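Local coordinates for hypothetical protein (Nostoc punctiforme, PDB 2O62) that is of unknown function but has two beta-rich halves, probably of the calycin superfamily, the second probably related to the C-terminal domain of an ATP synthase biogenesis factor, at residues G70-E75 with G257-L262; L233-G238 with M249-N254. All blocks are in the same frame, centred on the assembly; numbering follows the deposited sequence.

Contact 2 lies within one sheet, whereas contact 1 brings two sheets together. L233-G238 and M249-N254 lie on neighbouring strands, 233-242 and 245-253, of a beta hairpin in the ten-stranded antiparallel barrel of the C-terminal half, and strand 259-269, which carries most of G257-L262, follows next in that barrel. Strand 71-73 instead ends the nine-stranded sheet of the N-terminal half. Along the chain, contact 2 is nested inside the long excursion closed by contact 1. Their centres are about 9 Å apart, and they touch directly: V260 N and S252 O are probably hydrogen-bonded at 2.9 Å. R251 of contact 2 also reaches G70 of contact 1, so the hairpin takes part in the interface between the two halves.

Contact 1. Residues G70-E75 with G257-L262; sequences GLLFFE and GEWVSL
W259 overlaps the backbone of G70 and the side chain of L72 with the far, six-membered end of its indole. CZ3 of W259 lies 3.5 Å from G70 C, and CH2 of W259 is likewise 3.5 Å from L72 CG; both approaches are oblique to the ring, whereas L71 C sits at its edge. With CG anti to the backbone N (chi1 -179°), the indole is carried out towards strand 71-73. The indole nitrogen turns back on its own strand: W259 NE1 donates to S261 O at 3.0 Å with an N-H...O angle of 132°, from well above the carbonyl plane, a bent bond. R251 makes a cation-pi contact with the same indole and also donates to G70 O.

No hydrogen bond joins the segments. The short strands 71-73 and 259-262 run nearly parallel, 22° apart, with axes 8.4 Å from each other, too far for backbone pairing but suited to side chains meeting between two sheets. One is the end strand of the N-terminal sheet, the other a strand of the C-terminal barrel, so this is an interface between two halves that are probably both calycin-like. A classic beta bulge locally disturbs the regular pairing of the barrel strand with its neighbour: V260 and S261 both face S252.

Beyond the bulge the contact is carried by L262, whose CG and CD2 both meet F74, CD2 coming 3.4 Å from F74 CE2, oblique to the ring. L262 CD2 also lies 3.9 Å from L72 CB and close to L72 O. I154 of the barrel touches both L72 and F74.

Contact 2. Residues L233-G238 with M249-N254; sequences LFLEAG and MIRSYN
L233 and Y253 form the first of three antiparallel hydrogen-bonded pairs, followed by L235 with R251 and A237 with M249 (a selenomethionine). Six N-H...O bonds result. Y253 N to L233 O is the shortest at 2.7 Å, while its return bond, L233 N to Y253 O, is 3.2 Å with the donor above the carbonyl plane. CA atoms of the non-hydrogen-bonded positions also approach carbonyls of the hydrogen-bonded ones, as E236 CA to M249 O at 3.2 Å.

The strands, 170° apart in direction, form a beta hairpin in the C-terminal, probably calycin-like barrel, and side chains alternate between the two faces of the sheet. On one, L233 CB meets Y253 CB at 4.1 Å, and R251 lays the aliphatic part of its chain beside L235. On the other, I250 CG1 lies 3.8 Å from E236 CD, again side by side, and I250 CG2 and S252 OG meet the F234 ring at its edge.

Among polar side-chain bonds, R251 NE donates to Y253 OH at 2.8 Å (167°), with the hydroxyl in the guanidinium plane. Y253 OH bonds L83 O and R251 NH1 bonds S80 OG, both in the N-terminal half. E236 OE2 forms a salt bridge with R248, and S252 OG bonds a glycerol, probably from the crystallisation liquor.

Contact 1. Residues G70-E75 with G257-L262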
ATOM      1  N   GLY A  70      -7.024 -10.762   9.064  1.00 22.91           N
ATOM      2  CA  GLY A  70      -6.986  -9.795   7.992  1.00 21.19           C
ATOM      3  C   GLY A  70      -5.612  -9.427   7.501  1.00 21.19           C
ATOM      4  O   GLY A  70      -5.470  -8.495   6.693  1.00 18.91           O
ATOM      5  N   LEU A  71      -4.616 -10.214   7.904  1.00 20.10           N
ATOM      6  CA  LEU A  71      -3.206  -9.968   7.585  1.00 21.80           C
ATOM      7  C   LEU A  71      -2.630 -11.009   6.670  1.00 20.50           C
ATOM      8  O   LEU A  71      -2.799 -12.206   6.903  1.00 19.78           O
ATOM      9  CB  LEU A  71      -2.355 -10.055   8.857  1.00 22.62           C
ATOM     10  CG  LEU A  71      -1.819  -8.898   9.686  1.00 27.99           C
ATOM     11  CD1 LEU A  71      -1.067  -9.549  10.852  1.00 30.49           C
ATOM     12  CD2 LEU A  71      -0.882  -8.020   8.889  1.00 30.43           C
ATOM     13  N   LEU A  72      -1.928 -10.552   5.638  1.00 20.33           N
ATOM     14  CA  LEU A  72      -1.102 -11.438   4.819  1.00 20.31           C
ATOM     15  C   LEU A  72       0.262 -10.814   4.585  1.00 19.42           C
ATOM     16  O   LEU A  72       0.363  -9.602   4.366  1.00 18.35           O
ATOM     17  CB  LEU A  72      -1.762 -11.769   3.452  1.00 20.37           C
ATOM     18  CG  LEU A  72      -2.695 -12.955   3.349  1.00 22.24           C
ATOM     19  CD1 LEU A  72      -3.225 -13.049   1.942  1.00 24.22           C
ATOM     20  CD2 LEU A  72      -2.025 -14.243   3.708  1.00 24.80           C
ATOM     21  N   PHE A  73       1.308 -11.667   4.611  1.00 20.37           N
ATOM     22  CA  PHE A  73       2.717 -11.236   4.437  1.00 20.62           C
ATOM     23  C   PHE A  73       3.400 -11.856   3.240  1.00 20.03           C
ATOM     24  O   PHE A  73       3.168 -13.024   2.882  1.00 19.92           O
ATOM     25  CB  PHE A  73       3.583 -11.662   5.651  1.00 20.97           C
ATOM     26  CG  PHE A  73       3.224 -10.992   6.925  1.00 21.60           C
ATOM     27  CD1 PHE A  73       2.203 -11.487   7.701  1.00 20.32           C
ATOM     28  CD2 PHE A  73       3.903  -9.863   7.343  1.00 21.90           C
ATOM     29  CE1 PHE A  73       1.843 -10.817   8.879  1.00 23.09           C
ATOM     30  CE2 PHE A  73       3.558  -9.196   8.521  1.00 23.45           C
ATOM     31  CZ  PHE A  73       2.536  -9.700   9.288  1.00 22.73           C
ATOM     32  N   PHE A  74       4.292 -11.057   2.655  1.00 21.10           N
ATOM     33  CA  PHE A  74       5.287 -11.519   1.702  1.00 20.72           C
ATOM     34  C   PHE A  74       6.596 -11.868   2.376  1.00 22.44           C
ATOM     35  O   PHE A  74       6.821 -11.566   3.571  1.00 22.78           O
ATOM     36  CB  PHE A  74       5.491 -10.456   0.618  1.00 20.13           C
ATOM     37  CG  PHE A  74       4.241 -10.179  -0.167  1.00 18.15           C
ATOM     38  CD1 PHE A  74       3.872 -10.984  -1.240  1.00 17.77           C
ATOM     39  CD2 PHE A  74       3.407  -9.152   0.194  1.00 18.62           C
ATOM     40  CE1 PHE A  74       2.689 -10.714  -1.949  1.00 16.92           C
ATOM     41  CE2 PHE A  74       2.240  -8.875  -0.526  1.00 19.81           C
ATOM     42  CZ  PHE A  74       1.872  -9.684  -1.554  1.00 17.81           C
ATOM     43  N   GLU A  75       7.457 -12.577   1.645  1.00 23.21           N
ATOM     44  CA  GLU A  75       8.647 -13.166   2.281  1.00 24.26           C
ATOM     45  C   GLU A  75       9.625 -12.161   2.776  1.00 23.60           C
ATOM     46  O   GLU A  75      10.381 -12.455   3.674  1.00 24.15           O
ATOM     47  CB  GLU A  75       9.360 -14.144   1.345  1.00 24.90           C
ATOM     48  CG  GLU A  75       8.548 -15.357   1.105  1.00 30.49           C
ATOM     49  CD  GLU A  75       9.367 -16.608   0.939  1.00 36.07           C
ATOM     50  OE1 GLU A  75      10.622 -16.503   0.890  1.00 42.64           O
ATOM     51  OE2 GLU A  75       8.742 -17.698   0.877  1.00 39.02           O
ATOM     52  N   GLY A 257     -17.790  -8.567  -1.358  1.00 21.29           N
ATOM     53  CA  GLY A 257     -17.032  -7.877  -0.320  1.00 21.01           C
ATOM     54  C   GLY A 257     -16.108  -8.726   0.524  1.00 21.00           C
ATOM     55  O   GLY A 257     -15.697  -8.295   1.598  1.00 20.82           O
ATOM     56  N   GLU A 258     -15.730  -9.908   0.033  1.00 20.48           N
ATOM     57  CA  GLU A 258     -14.811 -10.804   0.738  1.00 20.64           C
ATOM     58  C   GLU A 258     -13.395 -10.511   0.263  1.00 18.98           C
ATOM     59  O   GLU A 258     -13.164 -10.434  -0.921  1.00 17.45           O
ATOM     60  CB  GLU A 258     -15.123 -12.296   0.432  1.00 20.58           C
ATOM     61  CG  GLU A 258     -16.534 -12.729   0.636  1.00 24.15           C
ATOM     62  CD  GLU A 258     -16.973 -14.004  -0.147  1.00 24.50           C
ATOM     63  OE1 GLU A 258     -16.383 -14.389  -1.174  1.00 29.89           O
ATOM     64  OE2 GLU A 258     -17.982 -14.617   0.276  1.00 34.75           O
ATOM     65  N   TRP A 259     -12.435 -10.316   1.173  1.00 17.03           N
ATOM     66  CA  TRP A 259     -11.051 -10.250   0.816  1.00 17.86           C
ATOM     67  C   TRP A 259     -10.580 -11.565   0.192  1.00 18.66           C
ATOM     68  O   TRP A 259     -10.824 -12.630   0.733  1.00 17.92           O
ATOM     69  CB  TRP A 259     -10.239  -9.949   2.069  1.00 18.36           C
ATOM     70  CG  TRP A 259      -8.791  -9.834   1.833  1.00 19.25           C
ATOM     71  CD1 TRP A 259      -8.156  -9.293   0.763  1.00 20.53           C
ATOM     72  CD2 TRP A 259      -7.786 -10.233   2.746  1.00 20.02           C
ATOM     73  NE1 TRP A 259      -6.774  -9.349   0.944  1.00 20.58           N
ATOM     74  CE2 TRP A 259      -6.532  -9.930   2.162  1.00 19.91           C
ATOM     75  CE3 TRP A 259      -7.822 -10.803   4.016  1.00 19.98           C
ATOM     76  CZ2 TRP A 259      -5.336 -10.172   2.814  1.00 21.83           C
ATOM     77  CZ3 TRP A 259      -6.614 -11.089   4.647  1.00 20.72           C
ATOM     78  CH2 TRP A 259      -5.400 -10.802   4.042  1.00 21.20           C
ATOM     79  N   VAL A 260      -9.946 -11.507  -0.971  1.00 19.88           N
ATOM     80  CA  VAL A 260      -9.530 -12.742  -1.627  1.00 19.87           C
ATOM     81  C   VAL A 260      -8.019 -12.888  -1.760  1.00 20.49           C
ATOM     82  O   VAL A 260      -7.520 -14.003  -1.717  1.00 21.02           O
ATOM     83  CB  VAL A 260     -10.226 -12.951  -3.009  1.00 20.72           C
ATOM     84  CG1 VAL A 260     -11.722 -13.141  -2.791  1.00 23.21           C
ATOM     85  CG2 VAL A 260     -10.002 -11.836  -3.907  1.00 22.42           C
ATOM     86  N   SER A 261      -7.292 -11.789  -1.924  1.00 19.93           N
ATOM     87  CA  SER A 261      -5.868 -11.911  -2.255  1.00 19.61           C
ATOM     88  C   SER A 261      -5.097 -10.600  -2.040  1.00 19.85           C
ATOM     89  O   SER A 261      -5.695  -9.520  -1.834  1.00 18.81           O
ATOM     90  CB  SER A 261      -5.722 -12.422  -3.685  1.00 21.02           C
ATOM     91  OG  SER A 261      -6.051 -11.400  -4.621  1.00 17.42           O
ATOM     92  N   LEU A 262      -3.770 -10.711  -2.122  1.00 19.35           N
ATOM     93  CA  LEU A 262      -2.863  -9.591  -2.006  1.00 18.46           C
ATOM     94  C   LEU A 262      -1.766  -9.774  -3.006  1.00 19.16           C
ATOM     95  O   LEU A 262      -1.220 -10.865  -3.162  1.00 18.11           O
ATOM     96  CB  LEU A 262      -2.269  -9.551  -0.609  1.00 19.48           C
ATOM     97  CG  LEU A 262      -1.404  -8.402  -0.207  1.00 19.45           C
ATOM     98  CD1 LEU A 262      -2.266  -7.189  -0.103  1.00 22.24           C
ATOM     99  CD2 LEU A 262      -0.741  -8.716   1.182  1.00 18.94           C
TER

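Contact 2. Residues L233-G238 with M249-N254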
ATOM      1  N   LEU A 233     -13.445  -4.660  -5.369  1.00 24.16           N
ATOM      2  CA  LEU A 233     -12.731  -3.529  -4.827  1.00 24.18           C
ATOM      3  C   LEU A 233     -11.263  -3.849  -4.679  1.00 23.22           C
ATOM      4  O   LEU A 233     -10.867  -4.976  -4.353  1.00 21.91           O
ATOM      5  CB  LEU A 233     -13.304  -3.153  -3.470  1.00 24.62           C
ATOM      6  CG  LEU A 233     -14.745  -2.649  -3.479  1.00 28.05           C
ATOM      7  CD1 LEU A 233     -15.369  -2.676  -2.087  1.00 30.68           C
ATOM      8  CD2 LEU A 233     -14.769  -1.231  -4.009  1.00 30.41           C
ATOM      9  N   PHE A 234     -10.454  -2.824  -4.885  1.00 23.10           N
ATOM     10  CA  PHE A 234      -8.991  -2.940  -4.916  1.00 23.69           C
ATOM     11  C   PHE A 234      -8.428  -1.732  -4.152  1.00 24.07           C
ATOM     12  O   PHE A 234      -8.719  -0.595  -4.491  1.00 25.91           O
ATOM     13  CB  PHE A 234      -8.480  -2.946  -6.359  1.00 24.73           C
ATOM     14  CG  PHE A 234      -9.123  -4.023  -7.215  1.00 26.06           C
ATOM     15  CD1 PHE A 234      -8.566  -5.293  -7.282  1.00 28.28           C
ATOM     16  CD2 PHE A 234     -10.268  -3.760  -7.964  1.00 28.88           C
ATOM     17  CE1 PHE A 234      -9.150  -6.290  -8.044  1.00 27.69           C
ATOM     18  CE2 PHE A 234     -10.866  -4.765  -8.721  1.00 28.63           C
ATOM     19  CZ  PHE A 234     -10.303  -6.030  -8.765  1.00 28.80           C
ATOM     20  N   LEU A 235      -7.710  -2.001  -3.074  1.00 22.28           N
ATOM     21  CA  LEU A 235      -6.999  -0.977  -2.310  1.00 22.81           C
ATOM     22  C   LEU A 235      -5.547  -1.036  -2.798  1.00 22.34           C
ATOM     23  O   LEU A 235      -4.943  -2.076  -2.743  1.00 20.46           O
ATOM     24  CB  LEU A 235      -7.075  -1.383  -0.860  1.00 24.23           C
ATOM     25  CG  LEU A 235      -6.588  -0.449   0.186  1.00 26.32           C
ATOM     26  CD1 LEU A 235      -7.590   0.661   0.316  1.00 29.44           C
ATOM     27  CD2 LEU A 235      -6.388  -1.225   1.499  1.00 29.46           C
ATOM     28  N   GLU A 236      -5.018   0.075  -3.307  1.00 22.03           N
ATOM     29  CA  GLU A 236      -3.688   0.074  -3.935  0.50 22.39           C
ATOM     30  C   GLU A 236      -2.867   1.243  -3.409  1.00 21.89           C
ATOM     31  O   GLU A 236      -3.380   2.331  -3.097  1.00 21.96           O
ATOM     32  CB  GLU A 236      -3.697   0.097  -5.500  0.50 22.37           C
ATOM     33  CG  GLU A 236      -2.241   0.028  -6.209  0.50 22.51           C
ATOM     34  CD  GLU A 236      -2.305  -0.172  -7.747  0.50 24.45           C
ATOM     35  OE1 GLU A 236      -3.408   0.061  -8.280  0.50 25.69           O
ATOM     36  OE2 GLU A 236      -1.297  -0.570  -8.423  0.50 22.62           O
ATOM     37  N   ALA A 237      -1.581   0.953  -3.271  1.00 21.42           N
ATOM     38  CA  ALA A 237      -0.570   1.935  -2.948  1.00 21.02           C
ATOM     39  C   ALA A 237       0.679   1.564  -3.740  1.00 20.41           C
ATOM     40  O   ALA A 237       0.847   0.438  -4.187  1.00 20.94           O
ATOM     41  CB  ALA A 237      -0.266   1.894  -1.441  1.00 22.72           C
ATOM     42  N   GLY A 238       1.573   2.511  -3.812  1.00 20.25           N
ATOM     43  CA  GLY A 238       2.830   2.402  -4.543  1.00 20.01           C
ATOM     44  C   GLY A 238       3.904   3.109  -3.774  1.00 19.46           C
ATOM     45  O   GLY A 238       3.636   4.008  -2.968  1.00 19.17           O
HETATM   46  N   MSE A 249       1.333  -2.335  -4.350  1.00 20.92           N
HETATM   47  CA  MSE A 249       0.654  -3.380  -3.612  1.00 20.71           C
HETATM   48  C   MSE A 249      -0.862  -3.209  -3.743  1.00 21.02           C
HETATM   49  O   MSE A 249      -1.362  -2.113  -3.664  1.00 21.32           O
HETATM   50  CB  MSE A 249       1.096  -3.432  -2.144  1.00 20.94           C
HETATM   51  CG  MSE A 249       0.682  -4.656  -1.464  1.00 21.61           C
HETATM   52 SE   MSE A 249       0.961  -4.787   0.488  0.75 23.81          SE
HETATM   53  CE  MSE A 249       2.789  -4.670   0.473  1.00 25.07           C
ATOM     54  N   ILE A 250      -1.566  -4.312  -3.979  1.00 21.14           N
ATOM     55  CA  ILE A 250      -3.003  -4.340  -4.240  1.00 19.36           C
ATOM     56  C   ILE A 250      -3.658  -5.385  -3.343  1.00 18.65           C
ATOM     57  O   ILE A 250      -3.325  -6.564  -3.442  1.00 19.20           O
ATOM     58  CB  ILE A 250      -3.295  -4.696  -5.672  1.00 20.61           C
ATOM     59  CG1 ILE A 250      -2.519  -3.769  -6.628  1.00 19.81           C
ATOM     60  CG2 ILE A 250      -4.791  -4.615  -5.927  1.00 21.39           C
ATOM     61  CD1 ILE A 250      -1.297  -4.378  -7.215  1.00 24.34           C
ATOM     62  N   ARG A 251      -4.566  -4.941  -2.470  1.00 18.61           N
ATOM     63  CA  ARG A 251      -5.411  -5.813  -1.635  1.00 18.42           C
ATOM     64  C   ARG A 251      -6.766  -5.945  -2.329  1.00 18.58           C
ATOM     65  O   ARG A 251      -7.459  -4.951  -2.534  1.00 19.56           O
ATOM     66  CB  ARG A 251      -5.607  -5.202  -0.245  1.00 17.08           C
ATOM     67  CG  ARG A 251      -6.226  -6.092   0.839  1.00 20.40           C
ATOM     68  CD  ARG A 251      -6.536  -5.218   2.066  1.00 19.02           C
ATOM     69  NE  ARG A 251      -7.214  -6.038   3.068  1.00 19.21           N
ATOM     70  CZ  ARG A 251      -6.615  -6.860   3.909  1.00 19.52           C
ATOM     71  NH1 ARG A 251      -5.303  -6.928   4.007  1.00 21.95           N
ATOM     72  NH2 ARG A 251      -7.374  -7.580   4.729  1.00 17.57           N
ATOM     73  N   SER A 252      -7.114  -7.155  -2.725  1.00 18.05           N
ATOM     74  CA  SER A 252      -8.245  -7.389  -3.635  1.00 19.01           C
ATOM     75  C   SER A 252      -9.444  -8.019  -2.949  1.00 19.77           C
ATOM     76  O   SER A 252      -9.313  -9.016  -2.261  1.00 19.29           O
ATOM     77  CB  SER A 252      -7.793  -8.260  -4.795  1.00 18.67           C
ATOM     78  OG  SER A 252      -6.734  -7.641  -5.526  1.00 20.32           O
ATOM     79  N   TYR A 253     -10.622  -7.449  -3.206  1.00 19.44           N
ATOM     80  CA  TYR A 253     -11.899  -7.939  -2.689  1.00 19.35           C
ATOM     81  C   TYR A 253     -12.803  -8.386  -3.837  1.00 19.63           C
ATOM     82  O   TYR A 253     -12.857  -7.744  -4.866  1.00 20.10           O
ATOM     83  CB  TYR A 253     -12.634  -6.845  -1.907  1.00 18.73           C
ATOM     84  CG  TYR A 253     -11.982  -6.494  -0.603  1.00 19.29           C
ATOM     85  CD1 TYR A 253     -10.838  -5.696  -0.580  1.00 20.98           C
ATOM     86  CD2 TYR A 253     -12.467  -7.015   0.602  1.00 18.87           C
ATOM     87  CE1 TYR A 253     -10.193  -5.383   0.607  1.00 20.62           C
ATOM     88  CE2 TYR A 253     -11.805  -6.699   1.815  1.00 20.94           C
ATOM     89  CZ  TYR A 253     -10.682  -5.891   1.785  1.00 19.64           C
ATOM     90  OH  TYR A 253      -9.995  -5.575   2.927  1.00 17.69           O
ATOM     91  N   ASN A 254     -13.539  -9.489  -3.649  1.00 18.72           N
ATOM     92  CA  ASN A 254     -14.522  -9.910  -4.679  1.00 18.49           C
ATOM     93  C   ASN A 254     -15.816  -9.072  -4.558  1.00 20.45           C
ATOM     94  O   ASN A 254     -15.966  -8.261  -3.608  1.00 20.05           O
ATOM     95  CB  ASN A 254     -14.804 -11.429  -4.646  1.00 18.74           C
ATOM     96  CG  ASN A 254     -15.512 -11.866  -3.453  1.00 16.78           C
ATOM     97  OD1 ASN A 254     -16.118 -11.079  -2.738  1.00 18.94           O
ATOM     98  ND2 ASN A 254     -15.512 -13.177  -3.236  1.00 18.30           N
TER